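Local coordinates for exodeoxyribonuclease III (Archaeoglobus fulgidus, PDB 2VOA), which acts as an AP endonuclease, cutting DNA at abasic sites, probably with the help of bound magnesium or manganese ions, at residues 115-118 against 119-123; 149-152 against 153-157. The protein carries 1 engineered substitution. All coordinates share one frame; numbering follows the deposited sequence.

Contact 1: 115-118 against 119-123; sequences EKYQ and YKLQW
Leu121 lies over one face of the Tyr117 ring, one helical turn further on. Its CG sits above the plane but is offset toward the rim. The two methyl groups divide the work. CD1 comes to 3.7 Å from Tyr117 CE2, while CD2 lies 4.0 Å from both Tyr117 CZ and OH, near the phenol end. Tyr117 has its CG opposite the backbone N (chi1 -171°), which swings the ring forward along the helix into reach of Leu121. Lys120 meets the same ring obliquely, with its CD 4.1 Å from Tyr117 CD1.

On another side of the helix, Gln118 and Gln122 share one water. The water donates to Gln118 OE1 at 2.8 Å and to Gln122 OE1 at 2.9 Å. A bend in the Gln118 chain (chi2 -52°) sets its amide beside Leu121 CD1, with OE1 on the water. Gln122 CG also rests 3.2 Å from Gln118 O, which accepts the nearly straight hydrogen bond from Gln122 N. Tyr119, Lys120 and Leu121 give the same i to i+4 backbone bond to Glu115, Lys116 and Tyr117. These are the first turns of helix 115-134, which links strands 99-105 and 141-144 of the DNase I-like fold.

The polar ends find partners beyond this stretch. Tyr117 OH is hydrogen-bonded to His169 ND1 and Ala172 N, and Tyr119 OH shares Asp87 OD2 with Trp123 NE1. Lys116 NZ forms a salt bridge with a phosphate of the bound DNA. Lys120 NZ donates hydrogen bonds to the backbone oxygens of Gln108, Asn148 and Val166. It thus holds the backbone of Asn148, a predicted magnesium ligand. Three carbonyl oxygens around one buried ammonium group would probably favour its charged form.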
loop_
_atom_site.group_PDB
_atom_site.type_symbol
_atom_site.label_atom_id
_atom_site.label_comp_id
_atom_site.label_asym_id
_atom_site.label_seq_id
_atom_site.Cartn_x
_atom_site.Cartn_y
_atom_site.Cartn_z
ATOM N N GLU A 115 -15.780 -28.364 8.159
ATOM C CA GLU A 115 -16.883 -28.304 7.202
ATOM C C GLU A 115 -16.427 -27.759 5.840
ATOM O O GLU A 115 -16.834 -28.279 4.801
ATOM C CB GLU A 115 -18.064 -27.496 7.786
ATOM C CG GLU A 115 -19.270 -27.353 6.859
ATOM C CD GLU A 115 -19.959 -28.671 6.531
ATOM O OE1 GLU A 115 -19.797 -29.663 7.286
ATOM O OE2 GLU A 115 -20.674 -28.700 5.501
ATOM N N LYS A 116 -15.553 -26.749 5.839
ATOM C CA LYS A 116 -15.064 -26.164 4.584
ATOM C C LYS A 116 -14.404 -27.214 3.705
ATOM O O LYS A 116 -14.532 -27.148 2.492
ATOM C CB LYS A 116 -14.073 -25.034 4.828
ATOM C CG LYS A 116 -14.623 -23.855 5.637
ATOM C CD LYS A 116 -13.642 -22.685 5.500
ATOM C CE LYS A 116 -14.118 -21.429 6.212
ATOM N NZ LYS A 116 -13.322 -20.254 5.728
ATOM N N TYR A 117 -13.724 -28.191 4.323
ATOM C CA TYR A 117 -13.104 -29.272 3.522
ATOM C C TYR A 117 -14.170 -30.154 2.891
ATOM O O TYR A 117 -14.065 -30.490 1.721
ATOM C CB TYR A 117 -12.100 -30.097 4.320
ATOM C CG TYR A 117 -11.305 -31.063 3.444
ATOM C CD1 TYR A 117 -10.431 -30.577 2.453
ATOM C CD2 TYR A 117 -11.408 -32.443 3.631
ATOM C CE1 TYR A 117 -9.689 -31.447 1.644
ATOM C CE2 TYR A 117 -10.661 -33.348 2.823
ATOM C CZ TYR A 117 -9.812 -32.835 1.855
ATOM O OH TYR A 117 -9.091 -33.691 1.070
ATOM N N GLN A 118 -15.221 -30.474 3.648
ATOM C CA GLN A 118 -16.320 -31.267 3.068
ATOM C C GLN A 118 -16.973 -30.470 1.935
ATOM O O GLN A 118 -17.346 -31.026 0.892
ATOM C CB GLN A 118 -17.342 -31.640 4.138
ATOM C CG GLN A 118 -16.775 -32.632 5.186
ATOM C CD GLN A 118 -16.135 -33.850 4.527
ATOM O OE1 GLN A 118 -16.771 -34.537 3.721
ATOM N NE2 GLN A 118 -14.868 -34.106 4.849
ATOM N N TYR A 119 -17.103 -29.163 2.133
ATOM C CA TYR A 119 -17.653 -28.304 1.070
ATOM C C TYR A 119 -16.777 -28.315 -0.199
ATOM O O TYR A 119 -17.299 -28.415 -1.317
ATOM C CB TYR A 119 -17.902 -26.865 1.577
ATOM C CG TYR A 119 -18.665 -26.073 0.544
ATOM C CD1 TYR A 119 -20.033 -26.319 0.332
ATOM C CD2 TYR A 119 -18.020 -25.151 -0.261
ATOM C CE1 TYR A 119 -20.744 -25.619 -0.638
ATOM C CE2 TYR A 119 -18.718 -24.430 -1.241
ATOM C CZ TYR A 119 -20.070 -24.689 -1.423
ATOM O OH TYR A 119 -20.760 -24.001 -2.379
ATOM N N LYS A 120 -15.458 -28.292 -0.018
ATOM C CA LYS A 120 -14.508 -28.411 -1.139
ATOM C C LYS A 120 -14.728 -29.732 -1.901
ATOM O O LYS A 120 -14.788 -29.758 -3.144
ATOM C CB LYS A 120 -13.068 -28.330 -0.617
ATOM C CG LYS A 120 -11.986 -28.516 -1.719
ATOM C CD LYS A 120 -10.616 -28.447 -1.069
ATOM C CE LYS A 120 -9.532 -28.362 -2.113
ATOM N NZ LYS A 120 -8.214 -27.998 -1.498
ATOM N N LEU A 121 -14.836 -30.829 -1.167
ATOM C CA LEU A 121 -15.030 -32.150 -1.804
ATOM C C LEU A 121 -16.345 -32.164 -2.565
ATOM O O LEU A 121 -16.408 -32.610 -3.702
ATOM C CB LEU A 121 -14.949 -33.296 -0.787
ATOM C CG LEU A 121 -13.603 -33.439 -0.035
ATOM C CD1 LEU A 121 -13.674 -34.588 1.016
ATOM C CD2 LEU A 121 -12.443 -33.624 -1.032
ATOM N N GLN A 122 -17.395 -31.656 -1.932
ATOM C CA GLN A 122 -18.688 -31.575 -2.592
ATOM C C GLN A 122 -18.627 -30.707 -3.859
ATOM O O GLN A 122 -19.286 -31.017 -4.854
ATOM C CB GLN A 122 -19.736 -31.073 -1.592
ATOM C CG GLN A 122 -20.023 -32.098 -0.507
ATOM C CD GLN A 122 -20.702 -31.503 0.721
ATOM O OE1 GLN A 122 -20.713 -32.118 1.792
ATOM N NE2 GLN A 122 -21.264 -30.313 0.576
ATOM N N TRP A 123 -17.838 -29.621 -3.823
ATOM C CA TRP A 123 -17.695 -28.683 -4.954
ATOM C C TRP A 123 -17.032 -29.386 -6.131
ATOM O O TRP A 123 -17.500 -29.289 -7.267
ATOM C CB TRP A 123 -16.836 -27.488 -4.551
ATOM C CG TRP A 123 -17.206 -26.180 -5.235
ATOM C CD1 TRP A 123 -18.148 -25.284 -4.809
ATOM C CD2 TRP A 123 -16.660 -25.638 -6.454
ATOM N NE1 TRP A 123 -18.214 -24.212 -5.670
ATOM C CE2 TRP A 123 -17.312 -24.394 -6.687
ATOM C CE3 TRP A 123 -15.677 -26.072 -7.366
ATOM C CZ2 TRP A 123 -17.014 -23.573 -7.803
ATOM C CZ3 TRP A 123 -15.371 -25.254 -8.467
ATOM C CH2 TRP A 123 -16.040 -24.021 -8.676
HETATM O O HOH W 1 -19.138 -34.542 2.159
#

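Contact 2: 149-152 against 153-157; sequences VAPE and PIDVH
A short 3-10 turn, residues 153-155, lies in the long loop between strand 141-144 and helix 170-180, and Asp155 reaches back to the residue just before it. That residue is Glu152, three positions before Asp155, and two bonds hold the pair. Glu152 N donates to Asp155 OD1 at 2.9 Å, on the anti lone pair of the carboxylate. In return Asp155 N donates to Glu152 O, also at 2.9 Å, in the backbone i to i+3 bond that closes the turn. This donor lies well above the carbonyl plane, 46° out of it.

Asp155 has its CG beside its own backbone N (chi1 -63°), which turns OD1 back over the preceding residues. Pro151 crosses the Asp155 side chain at about a right angle, with its CD 3.2 Å from Asp155 OD1.

The other carboxylate oxygen, Asp155 OD2, forms salt bridges with Arg189 and Arg216. One carboxylate therefore holds the residue before the turn with OD1 and two arginines with OD2. Glu152 runs alongside Asp155, but its OE1 pairs with Lys177 of helix 170-180. Two arginines at Asp155 and the lysine at Glu152 probably offset the like charges.

Ala150 CB packs against Asp155 CB at 3.6 Å, and is closer than usual for two carbons to Val156 CG1, at 3.3 Å.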
loop_
_atom_site.group_PDB
_atom_site.type_symbol
_atom_site.label_atom_id
_atom_site.label_comp_id
_atom_site.label_asym_id
_atom_site.label_seq_id
_atom_site.Cartn_x
_atom_site.Cartn_y
_atom_site.Cartn_z
ATOM N N VAL A 149 -5.599 -27.696 -5.624
ATOM C CA VAL A 149 -5.253 -29.114 -5.567
ATOM C C VAL A 149 -3.949 -29.295 -6.310
ATOM O O VAL A 149 -3.828 -28.887 -7.471
ATOM C CB VAL A 149 -6.334 -30.024 -6.229
ATOM C CG1 VAL A 149 -5.883 -31.508 -6.251
ATOM C CG2 VAL A 149 -7.682 -29.899 -5.507
ATOM N N ALA A 150 -3.007 -29.925 -5.629
ATOM C CA ALA A 150 -1.738 -30.332 -6.220
ATOM C C ALA A 150 -1.889 -31.851 -6.443
ATOM O O ALA A 150 -1.820 -32.646 -5.476
ATOM C CB ALA A 150 -0.607 -30.033 -5.252
ATOM N N PRO A 151 -2.168 -32.260 -7.699
ATOM C CA PRO A 151 -2.617 -33.652 -7.899
ATOM C C PRO A 151 -1.539 -34.735 -7.751
ATOM O O PRO A 151 -1.872 -35.870 -7.377
ATOM C CB PRO A 151 -3.151 -33.648 -9.341
ATOM C CG PRO A 151 -2.342 -32.592 -10.032
ATOM C CD PRO A 151 -2.137 -31.503 -8.972
ATOM N N GLU A 152 -0.276 -34.398 -8.051
ATOM C CA GLU A 152 0.814 -35.388 -7.967
ATOM C C GLU A 152 1.894 -34.939 -6.991
ATOM O O GLU A 152 2.008 -33.736 -6.747
ATOM C CB GLU A 152 1.451 -35.587 -9.358
ATOM C CG GLU A 152 0.460 -36.032 -10.448
ATOM C CD GLU A 152 -0.191 -37.378 -10.170
ATOM O OE1 GLU A 152 -1.275 -37.628 -10.749
ATOM O OE2 GLU A 152 0.368 -38.204 -9.399
ATOM N N PRO A 153 2.731 -35.879 -6.502
ATOM C CA PRO A 153 3.781 -35.462 -5.551
ATOM C C PRO A 153 4.724 -34.368 -6.099
ATOM O O PRO A 153 5.165 -33.514 -5.345
ATOM C CB PRO A 153 4.527 -36.757 -5.213
ATOM C CG PRO A 153 3.637 -37.911 -5.673
ATOM C CD PRO A 153 2.764 -37.331 -6.791
ATOM N N ILE A 154 5.008 -34.384 -7.398
ATOM C CA ILE A 154 5.835 -33.313 -8.013
ATOM C C ILE A 154 5.242 -31.890 -7.883
ATOM O O ILE A 154 5.963 -30.896 -7.984
ATOM C CB ILE A 154 6.162 -33.641 -9.496
ATOM C CG1 ILE A 154 7.306 -32.759 -10.036
ATOM C CG2 ILE A 154 4.890 -33.567 -10.346
ATOM C CD1 ILE A 154 8.566 -32.829 -9.271
ATOM N N ASP A 155 3.931 -31.797 -7.613
ATOM C CA ASP A 155 3.249 -30.499 -7.501
ATOM C C ASP A 155 3.394 -29.809 -6.143
ATOM O O ASP A 155 2.888 -28.703 -5.951
ATOM C CB ASP A 155 1.756 -30.648 -7.836
ATOM C CG ASP A 155 1.529 -31.094 -9.262
ATOM O OD1 ASP A 155 0.990 -32.201 -9.453
ATOM O OD2 ASP A 155 1.928 -30.349 -10.196
ATOM N N VAL A 156 4.092 -30.453 -5.214
ATOM C CA VAL A 156 4.329 -29.871 -3.883
ATOM C C VAL A 156 5.809 -30.042 -3.501
ATOM O O VAL A 156 6.483 -30.997 -3.933
ATOM C CB VAL A 156 3.400 -30.492 -2.754
ATOM C CG1 VAL A 156 1.920 -30.332 -3.086
ATOM C CG2 VAL A 156 3.740 -31.950 -2.456
ATOM N N HIS A 157 6.319 -29.122 -2.692
ATOM C CA HIS A 157 7.736 -29.191 -2.312
ATOM C C HIS A 157 8.098 -30.368 -1.383
ATOM O O HIS A 157 9.240 -30.859 -1.411
ATOM C CB HIS A 157 8.207 -27.854 -1.711
ATOM C CG HIS A 157 7.425 -27.419 -0.509
ATOM N ND1 HIS A 157 7.567 -28.009 0.727
ATOM C CD2 HIS A 157 6.507 -26.439 -0.355
ATOM C CE1 HIS A 157 6.754 -27.422 1.589
ATOM N NE2 HIS A 157 6.105 -26.460 0.958
#

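Contact 1 comes first along the chain, and its segments begin helix 115-134. That helix joins the parallel strands 99-105 and 141-144 in a beta-alpha-beta unit. Contact 2 follows in the loop after strand 141-144. The centres are about 19 Å apart, yet the two contacts touch where Lys120 CE packs 4.2 Å from Val149 CG2. Helix 170-180 also links them: Tyr117 and Leu121 touch its Asp171, while Pro151 and Pro153 pack on it from the 149-157 loop. Asn148, a predicted magnesium ligand, directly precedes contact 2. Contact 1 thus flanks the probable metal site from the helix, and contact 2 folds the chain that leaves it.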